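Local coordinates for hyaluronidase (Thermobaculum terrenum, PDB 5DIY), which probably hydrolyses O-linked N-acetylglucosamine from modified substrates, as a hexosaminidase of glycoside hydrolase family 84, at residues E305-S310 and E377-W382; L301-K306 and S359-Q364; T383-Q388 and N443-V448. All blocks are in the same frame, centred on the assembly; numbering follows the deposited sequence.

Overall arrangement
Three contacts illustrate how a barrel enzyme is extended by helices. Contacts 1 and 2 both start from helix 301-308, with centres about 10 Å apart, and they touch through Phe-307 CB and Leu-361 CD1 at 3.7 Å. Contact 1 passes on to contact 3 along helix 373-398; their centres lie about 14 Å apart, and Trp-382 CZ3 meets Leu-445 CD1 at 3.9 Å. Contacts 2 and 3 do not touch, their nearest atoms being about 9 Å apart. All three lie in helical structure following the eight-stranded parallel barrel, away from the N-acetylglucosamine site that includes Asp-119, Asn-223 and Asp-228 and from Asn-120, an engineered residue at the position of the predicted proton donor.

Contact 1: residues E305-S310 and E377-W382; sequences EKFYQS and EEYKLW
Phe-307 and Tyr-379 form the dense half of this contact, a T-shaped pair in which the edge of the phenylalanine is aimed at the face of the tyrosine. The planes stand at 80° and the centroids are 5.1 Å apart; Phe-307 CD1 sits above the middle of the tyrosine ring, while Phe-307 CE1 reaches Tyr-379 CG at 3.8 Å. Tyr-379 has its CG anti to the backbone N (chi1 -174°), which sends the ring across to 305-310. The pair joins helix 301-308, which follows the parallel barrel of the family 84 catalytic domain, to the long helix 373-398, with Met-354 of helix 340-362 also against the tyrosine.

The other half is looser and polar. No direct hydrogen bond crosses between the segments; instead, one water bridges them in the plane of the tyrosine ring. It donates to Lys-306 O at 2.8 Å and is hydrogen-bonded to Tyr-379 OH (2.7 Å) and Ser-310 OG (3.0 Å). Ser-310 OG lies at the ring edge, 3.6 Å from Tyr-379 CE1. Of the Lys-306 side chain, CG alone comes near the phenol oxygen; the bent chain leads away to a salt bridge with Glu-350 and a hydrogen bond to Gln-309 OE1.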
# COMPACT_ATOMS: atom_id res chain seq x y z
N GLU C 305 -6.48 12.18 -13.23
CA GLU C 305 -5.15 12.80 -13.25
C GLU C 305 -5.04 13.86 -12.15
O GLU C 305 -4.11 13.84 -11.34
CB GLU C 305 -4.85 13.42 -14.62
CG GLU C 305 -4.52 12.42 -15.73
CD GLU C 305 -3.06 11.98 -15.75
OE1 GLU C 305 -2.32 12.20 -14.77
OE2 GLU C 305 -2.65 11.39 -16.77
N LYS C 306 -6.01 14.77 -12.11
CA LYS C 306 -5.99 15.87 -11.14
C LYS C 306 -6.13 15.39 -9.70
O LYS C 306 -5.42 15.86 -8.82
CB LYS C 306 -7.11 16.88 -11.44
CG LYS C 306 -6.95 18.19 -10.70
CD LYS C 306 -5.82 19.00 -11.32
CE LYS C 306 -5.27 20.04 -10.39
NZ LYS C 306 -4.01 20.60 -10.93
N PHE C 307 -7.07 14.48 -9.46
CA PHE C 307 -7.32 13.94 -8.14
C PHE C 307 -6.10 13.15 -7.63
O PHE C 307 -5.79 13.19 -6.44
CB PHE C 307 -8.58 13.07 -8.16
CG PHE C 307 -8.91 12.43 -6.85
CD1 PHE C 307 -9.32 13.20 -5.76
CD2 PHE C 307 -8.83 11.04 -6.69
CE1 PHE C 307 -9.63 12.61 -4.55
CE2 PHE C 307 -9.15 10.45 -5.48
CZ PHE C 307 -9.54 11.23 -4.40
N TYR C 308 -5.42 12.45 -8.55
CA TYR C 308 -4.23 11.67 -8.20
C TYR C 308 -3.08 12.55 -7.68
O TYR C 308 -2.30 12.10 -6.84
CB TYR C 308 -3.74 10.75 -9.34
CG TYR C 308 -2.43 10.07 -8.98
CD1 TYR C 308 -2.34 9.28 -7.83
CD2 TYR C 308 -1.27 10.28 -9.73
CE1 TYR C 308 -1.13 8.70 -7.45
CE2 TYR C 308 -0.06 9.70 -9.36
CZ TYR C 308 -0.00 8.90 -8.22
OH TYR C 308 1.18 8.32 -7.83
N GLN C 309 -2.99 13.80 -8.13
CA GLN C 309 -1.96 14.73 -7.62
C GLN C 309 -2.01 14.95 -6.09
O GLN C 309 -0.99 15.23 -5.49
CB GLN C 309 -2.05 16.08 -8.32
CG GLN C 309 -1.64 16.06 -9.78
CD GLN C 309 -1.82 17.40 -10.45
OE1 GLN C 309 -2.55 18.27 -9.96
NE2 GLN C 309 -1.15 17.59 -11.59
N SER C 310 -3.19 14.79 -5.49
CA SER C 310 -3.38 14.87 -4.04
C SER C 310 -3.35 13.50 -3.32
O SER C 310 -3.50 13.43 -2.09
CB SER C 310 -4.70 15.61 -3.73
OG SER C 310 -4.60 17.00 -4.00
N GLU C 377 -14.49 13.02 -0.18
CA GLU C 377 -15.15 13.91 0.78
C GLU C 377 -14.17 14.91 1.40
O GLU C 377 -14.44 16.11 1.42
CB GLU C 377 -15.83 13.10 1.90
CG GLU C 377 -17.12 12.42 1.46
CD GLU C 377 -17.71 11.50 2.52
OE1 GLU C 377 -17.12 11.35 3.61
OE2 GLU C 377 -18.78 10.91 2.26
N GLU C 378 -13.05 14.41 1.90
CA GLU C 378 -12.02 15.27 2.48
C GLU C 378 -11.30 16.14 1.43
O GLU C 378 -10.90 17.25 1.74
CB GLU C 378 -11.05 14.47 3.35
CG GLU C 378 -11.61 14.29 4.76
CD GLU C 378 -10.94 13.20 5.58
OE1 GLU C 378 -9.78 12.82 5.32
OE2 GLU C 378 -11.59 12.74 6.54
N TYR C 379 -11.19 15.65 0.19
CA TYR C 379 -10.70 16.47 -0.93
C TYR C 379 -11.57 17.71 -1.15
O TYR C 379 -11.05 18.83 -1.26
CB TYR C 379 -10.66 15.62 -2.20
CG TYR C 379 -10.04 16.26 -3.43
CD1 TYR C 379 -8.66 16.36 -3.56
CD2 TYR C 379 -10.84 16.72 -4.48
CE1 TYR C 379 -8.09 16.91 -4.69
CE2 TYR C 379 -10.27 17.27 -5.62
CZ TYR C 379 -8.89 17.36 -5.73
OH TYR C 379 -8.32 17.91 -6.85
N LYS C 380 -12.89 17.52 -1.20
CA LYS C 380 -13.82 18.66 -1.31
C LYS C 380 -13.68 19.62 -0.13
O LYS C 380 -13.66 20.83 -0.33
CB LYS C 380 -15.29 18.21 -1.46
CG LYS C 380 -16.28 19.36 -1.29
CD LYS C 380 -17.56 19.19 -2.07
CE LYS C 380 -18.41 20.45 -1.99
NZ LYS C 380 -18.78 20.79 -0.58
N LEU C 381 -13.61 19.09 1.08
CA LEU C 381 -13.41 19.93 2.26
C LEU C 381 -12.16 20.83 2.14
O LEU C 381 -12.25 22.04 2.34
CB LEU C 381 -13.36 19.09 3.55
CG LEU C 381 -14.65 18.89 4.38
CD1 LEU C 381 -15.94 18.98 3.57
CD2 LEU C 381 -14.59 17.58 5.16
N TRP C 382 -11.02 20.24 1.77
CA TRP C 382 -9.79 21.04 1.60
C TRP C 382 -9.99 22.12 0.53
O TRP C 382 -9.48 23.23 0.68
CB TRP C 382 -8.58 20.16 1.22
CG TRP C 382 -7.97 19.36 2.35
CD1 TRP C 382 -7.81 18.01 2.39
CD2 TRP C 382 -7.41 19.86 3.57
NE1 TRP C 382 -7.20 17.63 3.57
CE2 TRP C 382 -6.94 18.75 4.31
CE3 TRP C 382 -7.27 21.15 4.12
CZ2 TRP C 382 -6.34 18.89 5.57
CZ3 TRP C 382 -6.67 21.28 5.37
CH2 TRP C 382 -6.22 20.15 6.08
O HOH W 1 -5.60 17.66 -6.74

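Contact 2: residues L301-K306 and S359-Q364; sequences LSAMEK and SRLSTQ
Ala-303 meets helix 340-362 first, its methyl directed at two neighbouring side chains of that helix. Ala-303 CB meets Arg-360 CG at 3.5 Å and Leu-361 CD2 at 3.8 Å, and the short side chain lets the two backbones come close, Ala-303 CA and Arg-360 CA being 6.7 Å apart. Only the aliphatic root of Arg-360 takes part here; its chain, bent at chi2 and chi3, also touches Asp-299 and Asn-300 of the loop before helix 301-308.

Met-304 comes next. The bend at chi2 (-59°) lays SD beside the leucine branch, 3.7 Å from Leu-361 CD2 and a little farther from CD1, and a second bend at chi3 turns CE. Leu-361 is therefore shared, with CD2 serving both Ala-303 and Met-304.

Within 359-364, the carbonyl Ser-359 O is gripped by two hydroxyls from opposite faces of its plane: Ser-362 OG at 2.7 Å and Thr-363 OG1 at 2.8 Å. In the fold, Met-304 fills the junction where helix 301-308 faces three others: helix 340-362 through Leu-361, helix 284-296 through Trp-288 and Val-292, and helix 367-371 through Phe-368 and Phe-369.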
# COMPACT_ATOMS: atom_id res chain seq x y z
N LEU C 301 -10.74 10.59 -17.13
CA LEU C 301 -9.28 10.57 -17.16
C LEU C 301 -8.64 11.84 -16.60
O LEU C 301 -7.83 11.76 -15.68
CB LEU C 301 -8.78 10.29 -18.58
CG LEU C 301 -7.27 10.17 -18.81
CD1 LEU C 301 -6.65 9.20 -17.82
CD2 LEU C 301 -7.00 9.74 -20.25
N SER C 302 -9.01 13.01 -17.13
CA SER C 302 -8.39 14.28 -16.69
C SER C 302 -8.75 14.60 -15.24
O SER C 302 -7.91 15.12 -14.50
CB SER C 302 -8.75 15.45 -17.63
OG SER C 302 -10.13 15.74 -17.61
N ALA C 303 -9.97 14.26 -14.83
CA ALA C 303 -10.36 14.37 -13.42
C ALA C 303 -9.57 13.43 -12.50
O ALA C 303 -9.21 13.80 -11.38
CB ALA C 303 -11.84 14.11 -13.27
N MET C 304 -9.31 12.21 -12.97
CA MET C 304 -8.49 11.26 -12.20
C MET C 304 -7.05 11.74 -12.11
O MET C 304 -6.47 11.73 -11.03
CB MET C 304 -8.57 9.84 -12.77
CG MET C 304 -9.86 9.10 -12.41
SD MET C 304 -10.15 8.92 -10.65
CE MET C 304 -8.76 7.90 -10.17
N GLU C 305 -6.48 12.18 -13.23
CA GLU C 305 -5.15 12.80 -13.25
C GLU C 305 -5.04 13.86 -12.15
O GLU C 305 -4.11 13.84 -11.34
CB GLU C 305 -4.85 13.42 -14.62
CG GLU C 305 -4.52 12.42 -15.73
CD GLU C 305 -3.06 11.98 -15.75
OE1 GLU C 305 -2.32 12.20 -14.77
OE2 GLU C 305 -2.65 11.39 -16.77
N LYS C 306 -6.01 14.77 -12.11
CA LYS C 306 -5.99 15.87 -11.14
C LYS C 306 -6.13 15.39 -9.70
O LYS C 306 -5.42 15.86 -8.82
CB LYS C 306 -7.11 16.88 -11.44
CG LYS C 306 -6.95 18.19 -10.70
CD LYS C 306 -5.82 19.00 -11.32
CE LYS C 306 -5.27 20.04 -10.39
NZ LYS C 306 -4.01 20.60 -10.93
N SER C 359 -16.57 17.26 -8.62
CA SER C 359 -17.92 17.15 -9.19
C SER C 359 -18.04 16.02 -10.21
O SER C 359 -18.99 15.25 -10.18
CB SER C 359 -18.36 18.49 -9.80
OG SER C 359 -18.62 19.44 -8.78
N ARG C 360 -17.05 15.94 -11.11
CA ARG C 360 -16.96 14.87 -12.11
C ARG C 360 -16.95 13.47 -11.47
O ARG C 360 -17.78 12.62 -11.81
CB ARG C 360 -15.69 15.08 -12.95
CG ARG C 360 -15.30 13.96 -13.91
CD ARG C 360 -16.28 13.78 -15.05
NE ARG C 360 -16.30 14.93 -15.96
CZ ARG C 360 -16.86 14.94 -17.17
NH1 ARG C 360 -17.44 13.85 -17.69
NH2 ARG C 360 -16.82 16.06 -17.89
N LEU C 361 -16.02 13.26 -10.54
CA LEU C 361 -15.82 11.94 -9.93
C LEU C 361 -16.98 11.58 -8.99
O LEU C 361 -17.35 10.41 -8.90
CB LEU C 361 -14.48 11.86 -9.19
CG LEU C 361 -13.22 12.15 -10.02
CD1 LEU C 361 -11.99 12.19 -9.12
CD2 LEU C 361 -13.02 11.18 -11.17
N SER C 362 -17.54 12.58 -8.30
CA SER C 362 -18.74 12.41 -7.45
C SER C 362 -19.97 11.91 -8.22
O SER C 362 -20.84 11.28 -7.63
CB SER C 362 -19.11 13.72 -6.74
OG SER C 362 -19.71 14.64 -7.65
N THR C 363 -20.03 12.23 -9.51
CA THR C 363 -21.12 11.80 -10.40
C THR C 363 -21.09 10.29 -10.72
O THR C 363 -22.13 9.72 -11.07
CB THR C 363 -21.09 12.65 -11.70
OG1 THR C 363 -21.25 14.04 -11.36
CG2 THR C 363 -22.19 12.27 -12.65
N GLN C 364 -19.93 9.65 -10.60
CA GLN C 364 -19.77 8.23 -10.95
C GLN C 364 -20.19 7.31 -9.80
O GLN C 364 -19.83 7.55 -8.65
CB GLN C 364 -18.31 7.95 -11.34
CG GLN C 364 -17.76 8.81 -12.47
CD GLN C 364 -18.52 8.63 -13.77
OE1 GLN C 364 -18.48 7.56 -14.39
NE2 GLN C 364 -19.22 9.68 -14.20

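Contact 3: residues T383-Q388 and N443-V448; sequences TDYLDQ and NFLQQV
Leu-445 and Tyr-385 both hold CG anti to the carbonyl carbon, with chi1 at -66° and -50°, yet the outcomes differ: the leucine extends straight across the interface, whereas the tyrosine ring swings off toward Tyr-421 and Val-425 of helix 412-428 and leaves its CB to be touched. Two helices of an all-helical bundle pack here, side by side and running nearly the same way, the axes of the two short segments 10.5 Å apart and inclined at 27°. The approach is closest at Leu-386 and Leu-445, whose CA atoms are 7.3 Å apart.

The side chains that meet do so through apolar atoms, and no hydrogen bond joins the segments. Leu-445 CD1 comes to 3.5 Å from Tyr-385 CB, near the plane of the tyrosine ring. At the adjoining positions, Leu-386 and Phe-444 cross at about a right angle, and the leucine CD2 lies 3.6 Å from Phe-444 CD2. Val-448 CG2, from the same helix, lies over one face of the Phe-444 ring, offset toward the rim. Phe-328 of helix 322-336 stacks on Phe-444 and also touches Leu-386, closing the layer from a third helix. The second branch of Leu-445 settles against the opposing backbone, with CD2 3.7 Å from Tyr-385 O.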
# COMPACT_ATOMS: atom_id res chain seq x y z
N THR C 383 -10.74 21.79 -0.51
CA THR C 383 -11.11 22.74 -1.58
C THR C 383 -11.99 23.88 -1.06
O THR C 383 -11.75 25.05 -1.41
CB THR C 383 -11.82 22.01 -2.74
OG1 THR C 383 -11.08 20.82 -3.09
CG2 THR C 383 -11.96 22.91 -3.96
N ASP C 384 -12.98 23.56 -0.23
CA ASP C 384 -13.82 24.57 0.43
C ASP C 384 -12.97 25.55 1.24
O ASP C 384 -13.23 26.75 1.25
CB ASP C 384 -14.86 23.94 1.38
CG ASP C 384 -15.95 23.16 0.66
OD1 ASP C 384 -16.26 23.43 -0.51
OD2 ASP C 384 -16.53 22.25 1.30
N TYR C 385 -11.94 25.02 1.90
CA TYR C 385 -11.10 25.85 2.77
C TYR C 385 -10.18 26.77 1.96
O TYR C 385 -9.98 27.93 2.33
CB TYR C 385 -10.29 25.00 3.76
CG TYR C 385 -11.09 23.96 4.54
CD1 TYR C 385 -12.49 24.03 4.68
CD2 TYR C 385 -10.43 22.91 5.18
CE1 TYR C 385 -13.19 23.07 5.40
CE2 TYR C 385 -11.12 21.96 5.91
CZ TYR C 385 -12.50 22.04 6.01
OH TYR C 385 -13.19 21.09 6.74
N LEU C 386 -9.63 26.25 0.86
CA LEU C 386 -8.84 27.07 -0.06
C LEU C 386 -9.64 28.24 -0.63
O LEU C 386 -9.10 29.33 -0.80
CB LEU C 386 -8.29 26.24 -1.22
CG LEU C 386 -7.09 25.35 -0.90
CD1 LEU C 386 -6.82 24.43 -2.08
CD2 LEU C 386 -5.86 26.19 -0.58
N ASP C 387 -10.91 27.99 -0.92
CA ASP C 387 -11.84 29.02 -1.38
C ASP C 387 -11.96 30.17 -0.37
O ASP C 387 -11.95 31.34 -0.75
CB ASP C 387 -13.22 28.38 -1.63
CG ASP C 387 -14.03 29.11 -2.69
OD1 ASP C 387 -13.52 30.06 -3.33
OD2 ASP C 387 -15.20 28.73 -2.88
N GLN C 388 -12.03 29.84 0.91
CA GLN C 388 -12.01 30.85 1.97
C GLN C 388 -10.65 31.56 2.12
O GLN C 388 -10.62 32.74 2.47
CB GLN C 388 -12.47 30.24 3.30
CG GLN C 388 -13.93 29.78 3.27
CD GLN C 388 -14.90 30.91 3.04
OE1 GLN C 388 -14.74 31.99 3.60
NE2 GLN C 388 -15.91 30.68 2.21
N ASN C 443 -0.80 23.25 5.71
CA ASN C 443 0.30 24.19 6.00
C ASN C 443 0.11 25.53 5.28
O ASN C 443 0.44 26.57 5.83
CB ASN C 443 1.68 23.59 5.66
CG ASN C 443 2.03 22.35 6.49
OD1 ASN C 443 1.51 22.13 7.59
ND2 ASN C 443 2.93 21.54 5.96
N PHE C 444 -0.45 25.50 4.07
CA PHE C 444 -0.77 26.72 3.35
C PHE C 444 -1.82 27.54 4.11
O PHE C 444 -1.64 28.73 4.32
CB PHE C 444 -1.25 26.43 1.92
CG PHE C 444 -1.63 27.67 1.15
CD1 PHE C 444 -0.66 28.60 0.77
CD2 PHE C 444 -2.96 27.90 0.78
CE1 PHE C 444 -1.00 29.74 0.06
CE2 PHE C 444 -3.32 29.04 0.07
CZ PHE C 444 -2.34 29.97 -0.29
N LEU C 445 -2.89 26.88 4.54
CA LEU C 445 -3.96 27.53 5.29
C LEU C 445 -3.49 28.10 6.63
O LEU C 445 -3.87 29.22 7.01
CB LEU C 445 -5.15 26.57 5.48
CG LEU C 445 -5.88 26.21 4.18
CD1 LEU C 445 -6.89 25.09 4.39
CD2 LEU C 445 -6.54 27.42 3.55
N GLN C 446 -2.64 27.36 7.34
CA GLN C 446 -2.05 27.85 8.58
C GLN C 446 -1.23 29.12 8.35
O GLN C 446 -1.24 30.03 9.17
CB GLN C 446 -1.17 26.77 9.23
CG GLN C 446 -0.62 27.13 10.62
CD GLN C 446 -1.70 27.17 11.69
OE1 GLN C 446 -2.40 26.18 11.92
NE2 GLN C 446 -1.85 28.30 12.34
N GLN C 447 -0.52 29.17 7.22
CA GLN C 447 0.27 30.33 6.86
C GLN C 447 -0.61 31.53 6.48
O GLN C 447 -0.23 32.68 6.73
CB GLN C 447 1.28 29.98 5.74
CG GLN C 447 2.31 31.06 5.43
CD GLN C 447 3.04 31.60 6.65
OE1 GLN C 447 3.15 32.82 6.84
NE2 GLN C 447 3.52 30.72 7.48
N VAL C 448 -1.79 31.29 5.90
CA VAL C 448 -2.80 32.36 5.73
C VAL C 448 -3.12 32.98 7.09
O VAL C 448 -3.14 34.20 7.23
CB VAL C 448 -4.12 31.87 5.07
CG1 VAL C 448 -5.12 33.01 4.95
CG2 VAL C 448 -3.84 31.25 3.70